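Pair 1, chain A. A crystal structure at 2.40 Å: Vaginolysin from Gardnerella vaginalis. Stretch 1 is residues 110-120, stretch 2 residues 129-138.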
# COMPACT_ATOMS: atom_id res chain seq x y z
N SER A 110 22.85 30.28 41.50
CA SER A 110 23.21 31.43 42.31
C SER A 110 24.71 31.40 42.57
O SER A 110 25.24 30.41 43.08
CB SER A 110 22.44 31.43 43.63
OG SER A 110 21.34 30.54 43.57
N ALA A 111 25.39 32.48 42.21
CA ALA A 111 26.83 32.58 42.41
C ALA A 111 27.24 34.03 42.21
O ALA A 111 26.54 34.80 41.55
CB ALA A 111 27.60 31.67 41.45
N ASN A 112 28.37 34.38 42.80
CA ASN A 112 28.91 35.72 42.60
C ASN A 112 29.39 35.85 41.16
O ASN A 112 30.33 35.17 40.75
CB ASN A 112 30.05 35.99 43.58
CG ASN A 112 29.63 35.80 45.02
OD1 ASN A 112 28.46 35.97 45.37
ND2 ASN A 112 30.59 35.46 45.87
N ARG A 113 28.74 36.73 40.41
CA ARG A 113 28.99 36.88 38.98
C ARG A 113 29.94 38.03 38.69
O ARG A 113 30.14 38.93 39.51
CB ARG A 113 27.67 37.09 38.23
CG ARG A 113 26.73 35.90 38.26
CD ARG A 113 27.27 34.74 37.43
NE ARG A 113 27.42 35.12 36.03
CZ ARG A 113 26.43 35.13 35.14
NH1 ARG A 113 25.20 34.80 35.51
NH2 ARG A 113 26.66 35.49 33.89
N ALA A 114 30.51 38.00 37.50
CA ALA A 114 31.32 39.08 36.96
C ALA A 114 30.53 39.88 35.94
O ALA A 114 29.51 39.41 35.43
CB ALA A 114 32.59 38.51 36.31
N PRO A 115 30.97 41.09 35.62
CA PRO A 115 30.31 41.84 34.54
C PRO A 115 30.32 41.04 33.25
O PRO A 115 31.17 40.18 33.03
CB PRO A 115 31.14 43.12 34.43
CG PRO A 115 31.76 43.28 35.77
CD PRO A 115 32.02 41.89 36.27
N ILE A 116 29.35 41.34 32.39
CA ILE A 116 29.20 40.64 31.12
C ILE A 116 28.76 41.65 30.06
O ILE A 116 28.02 42.60 30.35
CB ILE A 116 28.19 39.47 31.23
CG1 ILE A 116 28.17 38.65 29.95
CG2 ILE A 116 26.80 39.99 31.58
CD1 ILE A 116 27.77 37.21 30.18
N THR A 117 29.24 41.44 28.84
CA THR A 117 28.97 42.35 27.73
C THR A 117 27.94 41.73 26.79
O THR A 117 28.13 40.60 26.32
CB THR A 117 30.25 42.67 26.95
OG1 THR A 117 31.18 43.33 27.82
CG2 THR A 117 29.95 43.57 25.76
N LEU A 118 26.87 42.46 26.53
CA LEU A 118 25.83 42.05 25.61
C LEU A 118 25.96 42.81 24.30
O LEU A 118 26.52 43.91 24.24
CB LEU A 118 24.44 42.30 26.21
CG LEU A 118 24.25 41.84 27.65
CD1 LEU A 118 22.83 42.12 28.10
CD2 LEU A 118 24.59 40.37 27.80
N SER A 119 25.43 42.21 23.23
CA SER A 119 25.42 42.86 21.93
C SER A 119 24.10 42.57 21.24
O SER A 119 23.49 41.51 21.42
CB SER A 119 26.57 42.38 21.04
OG SER A 119 26.35 42.83 19.72
N VAL A 120 23.66 43.53 20.42
CA VAL A 120 22.43 43.43 19.66
C VAL A 120 22.78 43.60 18.18
O VAL A 120 23.60 44.45 17.82
CB VAL A 120 21.39 44.48 20.11
CG1 VAL A 120 21.88 45.89 19.81
CG2 VAL A 120 20.05 44.21 19.45
N GLU A 129 29.21 50.50 19.50
CA GLU A 129 27.94 51.18 19.77
C GLU A 129 26.83 50.18 20.10
O GLU A 129 25.97 50.47 20.93
CB GLU A 129 27.53 52.04 18.58
CG GLU A 129 27.44 53.53 18.87
CD GLU A 129 26.73 54.29 17.78
OE1 GLU A 129 26.40 53.68 16.74
OE2 GLU A 129 26.50 55.51 17.95
N SER A 130 26.85 49.01 19.46
CA SER A 130 25.77 48.04 19.60
C SER A 130 25.91 47.16 20.83
O SER A 130 25.11 46.24 21.01
CB SER A 130 25.69 47.16 18.35
OG SER A 130 26.71 46.17 18.36
N ALA A 131 26.90 47.41 21.68
CA ALA A 131 27.13 46.60 22.87
C ALA A 131 27.00 47.44 24.12
O ALA A 131 27.17 48.67 24.10
CB ALA A 131 28.51 45.93 22.83
N VAL A 132 26.70 46.77 25.23
CA VAL A 132 26.62 47.41 26.54
C VAL A 132 27.09 46.40 27.58
O VAL A 132 26.83 45.20 27.47
CB VAL A 132 25.19 47.90 26.85
CG1 VAL A 132 24.18 46.78 26.65
CG2 VAL A 132 25.10 48.44 28.28
N THR A 133 27.79 46.90 28.59
CA THR A 133 28.24 46.08 29.70
C THR A 133 27.22 46.15 30.83
O THR A 133 26.66 47.21 31.11
CB THR A 133 29.61 46.54 30.19
OG1 THR A 133 30.59 46.28 29.18
CG2 THR A 133 30.01 45.83 31.48
N VAL A 134 26.99 45.01 31.48
CA VAL A 134 26.10 44.92 32.62
C VAL A 134 26.93 44.48 33.82
O VAL A 134 27.47 43.37 33.83
CB VAL A 134 24.94 43.94 32.37
CG1 VAL A 134 23.98 43.93 33.56
CG2 VAL A 134 24.20 44.30 31.08
N GLN A 135 27.02 45.34 34.83
CA GLN A 135 27.72 45.01 36.07
C GLN A 135 26.82 44.10 36.90
O GLN A 135 25.74 44.51 37.33
CB GLN A 135 28.06 46.28 36.85
CG GLN A 135 28.51 47.47 36.01
CD GLN A 135 29.91 47.30 35.45
OE1 GLN A 135 30.73 46.56 35.99
NE2 GLN A 135 30.19 48.00 34.35
N ARG A 136 27.26 42.87 37.13
CA ARG A 136 26.43 41.90 37.84
C ARG A 136 25.13 41.70 37.06
O ARG A 136 24.14 42.40 37.32
CB ARG A 136 26.13 42.38 39.27
CG ARG A 136 25.66 41.29 40.26
CD ARG A 136 25.24 39.98 39.59
NE ARG A 136 24.72 38.99 40.53
CZ ARG A 136 25.45 38.36 41.44
NH1 ARG A 136 24.91 37.47 42.24
NH2 ARG A 136 26.74 38.65 41.57
N PRO A 137 25.08 40.74 36.13
CA PRO A 137 23.84 40.54 35.36
C PRO A 137 22.78 39.81 36.17
O PRO A 137 23.05 38.78 36.80
CB PRO A 137 24.32 39.69 34.17
CG PRO A 137 25.49 38.95 34.70
CD PRO A 137 26.17 39.88 35.66
N THR A 138 21.57 40.35 36.15
CA THR A 138 20.39 39.71 36.70
C THR A 138 19.24 39.93 35.71
O THR A 138 19.41 40.61 34.69
CB THR A 138 20.05 40.24 38.10
OG1 THR A 138 18.72 39.86 38.46
CG2 THR A 138 20.17 41.76 38.15

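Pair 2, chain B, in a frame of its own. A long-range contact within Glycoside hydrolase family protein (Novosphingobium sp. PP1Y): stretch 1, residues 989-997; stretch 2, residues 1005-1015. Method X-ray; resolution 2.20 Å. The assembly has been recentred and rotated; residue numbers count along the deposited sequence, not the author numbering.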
# COMPACT_ATOMS: atom_id res chain seq x y z
N ASP B 989 -9.16 48.06 -5.91
CA ASP B 989 -9.67 48.31 -4.58
C ASP B 989 -11.03 48.93 -4.84
O ASP B 989 -11.51 48.86 -5.94
CB ASP B 989 -8.78 49.27 -3.83
CG ASP B 989 -8.51 50.54 -4.59
OD1 ASP B 989 -9.04 50.70 -5.68
OD2 ASP B 989 -7.78 51.38 -4.10
N GLY B 990 -11.64 49.53 -3.83
CA GLY B 990 -12.93 50.12 -4.04
C GLY B 990 -14.04 49.13 -3.82
O GLY B 990 -13.85 48.11 -3.21
N ALA B 991 -15.21 49.47 -4.34
CA ALA B 991 -16.42 48.70 -4.10
C ALA B 991 -16.55 47.49 -5.03
O ALA B 991 -16.22 47.56 -6.21
CB ALA B 991 -17.66 49.59 -4.26
N TRP B 992 -17.07 46.39 -4.48
CA TRP B 992 -17.42 45.22 -5.26
C TRP B 992 -18.85 44.81 -4.98
O TRP B 992 -19.32 44.91 -3.84
CB TRP B 992 -16.50 44.04 -4.95
CG TRP B 992 -15.08 44.20 -5.33
CD1 TRP B 992 -14.15 45.01 -4.74
CD2 TRP B 992 -14.39 43.49 -6.36
NE1 TRP B 992 -12.93 44.87 -5.36
CE2 TRP B 992 -13.05 43.93 -6.36
CE3 TRP B 992 -14.78 42.53 -7.30
CZ2 TRP B 992 -12.11 43.44 -7.25
CZ3 TRP B 992 -13.85 42.05 -8.18
CH2 TRP B 992 -12.52 42.51 -8.15
N GLN B 993 -19.54 44.35 -6.02
CA GLN B 993 -20.80 43.65 -5.85
C GLN B 993 -20.51 42.19 -5.58
O GLN B 993 -19.65 41.59 -6.24
CB GLN B 993 -21.68 43.79 -7.09
CG GLN B 993 -21.79 45.21 -7.63
CD GLN B 993 -22.03 46.22 -6.53
OE1 GLN B 993 -22.94 46.06 -5.72
NE2 GLN B 993 -21.20 47.25 -6.48
N VAL B 994 -21.22 41.61 -4.62
CA VAL B 994 -21.11 40.19 -4.31
C VAL B 994 -22.50 39.58 -4.33
O VAL B 994 -23.39 40.05 -3.63
CB VAL B 994 -20.46 39.96 -2.94
CG1 VAL B 994 -20.12 38.48 -2.78
CG2 VAL B 994 -19.22 40.81 -2.79
N ALA B 995 -22.67 38.52 -5.12
CA ALA B 995 -23.92 37.77 -5.15
C ALA B 995 -23.65 36.37 -4.65
O ALA B 995 -22.65 35.75 -5.03
CB ALA B 995 -24.53 37.74 -6.56
N PHE B 996 -24.54 35.86 -3.80
CA PHE B 996 -24.33 34.59 -3.14
C PHE B 996 -25.24 33.51 -3.72
O PHE B 996 -26.43 33.74 -3.95
CB PHE B 996 -24.55 34.71 -1.64
CG PHE B 996 -23.52 35.53 -0.95
CD1 PHE B 996 -22.32 34.95 -0.56
CD2 PHE B 996 -23.74 36.87 -0.67
CE1 PHE B 996 -21.36 35.70 0.09
CE2 PHE B 996 -22.76 37.63 -0.02
CZ PHE B 996 -21.57 37.04 0.36
N GLN B 997 -24.65 32.35 -3.98
CA GLN B 997 -25.41 31.16 -4.34
C GLN B 997 -26.64 30.98 -3.45
O GLN B 997 -26.55 31.06 -2.22
CB GLN B 997 -24.51 29.93 -4.22
CG GLN B 997 -25.14 28.71 -4.79
CD GLN B 997 -24.11 27.57 -4.96
OE1 GLN B 997 -23.02 27.60 -4.39
NE2 GLN B 997 -24.47 26.58 -5.75
N SER B 1005 -27.50 39.28 -2.26
CA SER B 1005 -26.33 40.06 -2.62
C SER B 1005 -26.01 41.05 -1.52
O SER B 1005 -26.85 41.37 -0.67
CB SER B 1005 -26.53 40.79 -3.95
OG SER B 1005 -27.59 41.71 -3.85
N ILE B 1006 -24.77 41.54 -1.54
CA ILE B 1006 -24.32 42.64 -0.69
C ILE B 1006 -23.45 43.55 -1.54
O ILE B 1006 -23.09 43.23 -2.68
CB ILE B 1006 -23.53 42.17 0.55
CG1 ILE B 1006 -22.21 41.51 0.12
CG2 ILE B 1006 -24.37 41.26 1.41
CD1 ILE B 1006 -21.38 41.01 1.27
N GLU B 1007 -23.12 44.71 -0.98
CA GLU B 1007 -22.07 45.58 -1.49
C GLU B 1007 -20.97 45.65 -0.45
O GLU B 1007 -21.25 45.85 0.74
CB GLU B 1007 -22.61 46.98 -1.82
CG GLU B 1007 -21.56 47.91 -2.43
CD GLU B 1007 -22.11 49.28 -2.79
OE1 GLU B 1007 -23.30 49.55 -2.54
OE2 GLU B 1007 -21.33 50.09 -3.34
N LEU B 1008 -19.74 45.44 -0.89
CA LEU B 1008 -18.58 45.60 -0.03
C LEU B 1008 -17.90 46.90 -0.41
O LEU B 1008 -17.48 47.07 -1.56
CB LEU B 1008 -17.62 44.42 -0.18
CG LEU B 1008 -18.09 43.09 0.41
CD1 LEU B 1008 -17.11 41.98 0.07
CD2 LEU B 1008 -18.24 43.21 1.92
N ALA B 1009 -17.82 47.83 0.54
CA ALA B 1009 -16.99 49.01 0.32
C ALA B 1009 -15.55 48.62 0.08
O ALA B 1009 -14.81 49.34 -0.60
CB ALA B 1009 -17.08 49.95 1.52
N ARG B 1010 -15.15 47.46 0.59
CA ARG B 1010 -13.78 47.01 0.56
C ARG B 1010 -13.78 45.49 0.56
O ARG B 1010 -14.57 44.87 1.28
CB ARG B 1010 -13.03 47.54 1.78
CG ARG B 1010 -11.54 47.69 1.63
CD ARG B 1010 -11.06 49.00 2.28
NE ARG B 1010 -12.07 50.06 2.19
CZ ARG B 1010 -12.27 50.87 1.13
NH1 ARG B 1010 -11.50 50.77 0.04
NH2 ARG B 1010 -13.21 51.81 1.17
N LEU B 1011 -12.90 44.89 -0.23
CA LEU B 1011 -12.72 43.44 -0.16
C LEU B 1011 -12.38 43.08 1.28
O LEU B 1011 -11.50 43.70 1.88
CB LEU B 1011 -11.61 42.99 -1.11
CG LEU B 1011 -11.90 42.71 -2.58
CD1 LEU B 1011 -10.65 42.34 -3.36
CD2 LEU B 1011 -12.98 41.64 -2.73
N GLU B 1012 -13.09 42.10 1.82
CA GLU B 1012 -12.88 41.64 3.19
C GLU B 1012 -13.08 40.13 3.24
O GLU B 1012 -13.88 39.58 2.48
CB GLU B 1012 -13.84 42.31 4.18
CG GLU B 1012 -13.70 43.83 4.31
CD GLU B 1012 -12.48 44.24 5.13
OE1 GLU B 1012 -12.00 45.38 4.96
OE2 GLU B 1012 -12.01 43.42 5.95
N PRO B 1013 -12.36 39.43 4.13
CA PRO B 1013 -12.64 38.00 4.31
C PRO B 1013 -14.06 37.83 4.80
O PRO B 1013 -14.45 38.38 5.82
CB PRO B 1013 -11.61 37.56 5.37
CG PRO B 1013 -10.61 38.68 5.46
CD PRO B 1013 -11.35 39.93 5.07
N LEU B 1014 -14.86 37.06 4.03
CA LEU B 1014 -16.27 36.89 4.36
C LEU B 1014 -16.45 36.28 5.75
O LEU B 1014 -17.41 36.60 6.45
CB LEU B 1014 -16.97 36.02 3.31
CG LEU B 1014 -16.89 36.57 1.89
CD1 LEU B 1014 -17.68 35.71 0.91
CD2 LEU B 1014 -17.37 38.01 1.85
N ASP B 1015 -15.53 35.41 6.17
CA ASP B 1015 -15.64 34.78 7.48
C ASP B 1015 -15.49 35.77 8.63
O ASP B 1015 -15.75 35.40 9.78
CB ASP B 1015 -14.60 33.68 7.62
CG ASP B 1015 -13.20 34.19 7.37
OD1 ASP B 1015 -12.87 34.46 6.20
OD2 ASP B 1015 -12.43 34.31 8.35
O HOH W 1 -11.34 46.46 -2.32

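The two pairs differ most sharply where the chain leaves the second strand: pair 1 packs a proline, P137(A), against an isoleucine and an arginine, whereas pair 2 puts a leucine, L1011(B), at the matching position and lays it over the face of a tryptophan. In pair 1, I116(A) CG2 lies 3.5 Å from P137(A) CG, and the same CG covers one face of the R113(A) guanidinium, 3.7 Å from R113(A) NH2. In pair 2, W992(B) takes the place of I116(A); L1011(B) CG sits 4.0 Å from the centroid of the five-membered ring of W992(B), 25° off the ring normal, a CH-pi contact. In each pair a residue beyond the second strand packs on the side chain that opens the first strand: proline on isoleucine in pair 1, leucine on the indole face in pair 2.

Beneath these differences lies one backbone plan, two antiparallel strands whose directions differ by 152° in pair 1 and 155° in pair 2; 14 central residues superpose with an RMSD of 0.8 Å. I116(A) matches W992(B) and V134(A) matches L1008(B), each couple forming a hydrogen-bonded bridge. In pair 1, I116(A) N donates to V134(A) O at 3.1 Å and V134(A) N to I116(A) O at 2.9 Å; in pair 2, W992(B) N to L1008(B) O and L1008(B) N to W992(B) O both measure 3.0 Å. Two residues on, L118(A) with V132(A) and V994(B) with I1006(B) repeat the reciprocal pattern.

These bridges direct their side chains to one face of each sheet, which is apolar in both. L118(A) CD1 meets V134(A) CG2 at 3.9 Å; in pair 2 a shorter valine faces a leucine, V994(B) CG2 to L1008(B) CD1 at 3.7 Å, so the longer side chain has changed strands. V120(A) gives way to F996(B), whose ring meets its neighbours edge-on, near its plane: F996(B) CE2 is 3.9 Å from I1006(B) CD1 and F996(B) CE1 is 3.8 Å from L1014(B) CD1.

The other face carries smaller or polar groups. T117(A) and T133(A) bring their hydroxyls together in a weak hydrogen bond, OG1 to OG1 at 3.3 Å. Their counterparts Q993(B) and E1007(B) make no hydrogen bond to each other; Q993(B) OE1 merely approaches E1007(B) CG at 4.0 Å. S119(A) with A131(A) becomes A995(B) with S1005(B), an exchange of serine and alanine across the strands.

Before the first strand, A114(A) matches G990(B). The glycine's phi/psi of 88/-162 would jam a CB against the preceding carbonyl oxygen, whereas A114(A) lies at -103/162. G990(B) O and L1011(B) N are linked by water 1, which donates to the former at 3.1 Å and accepts from the latter at 3.0 Å. At the matching position in pair 1, A114(A) O lies 3.4 Å from P137(A) CD; the proline nitrogen has no hydrogen, so it cannot donate to a water as L1011(B) N does.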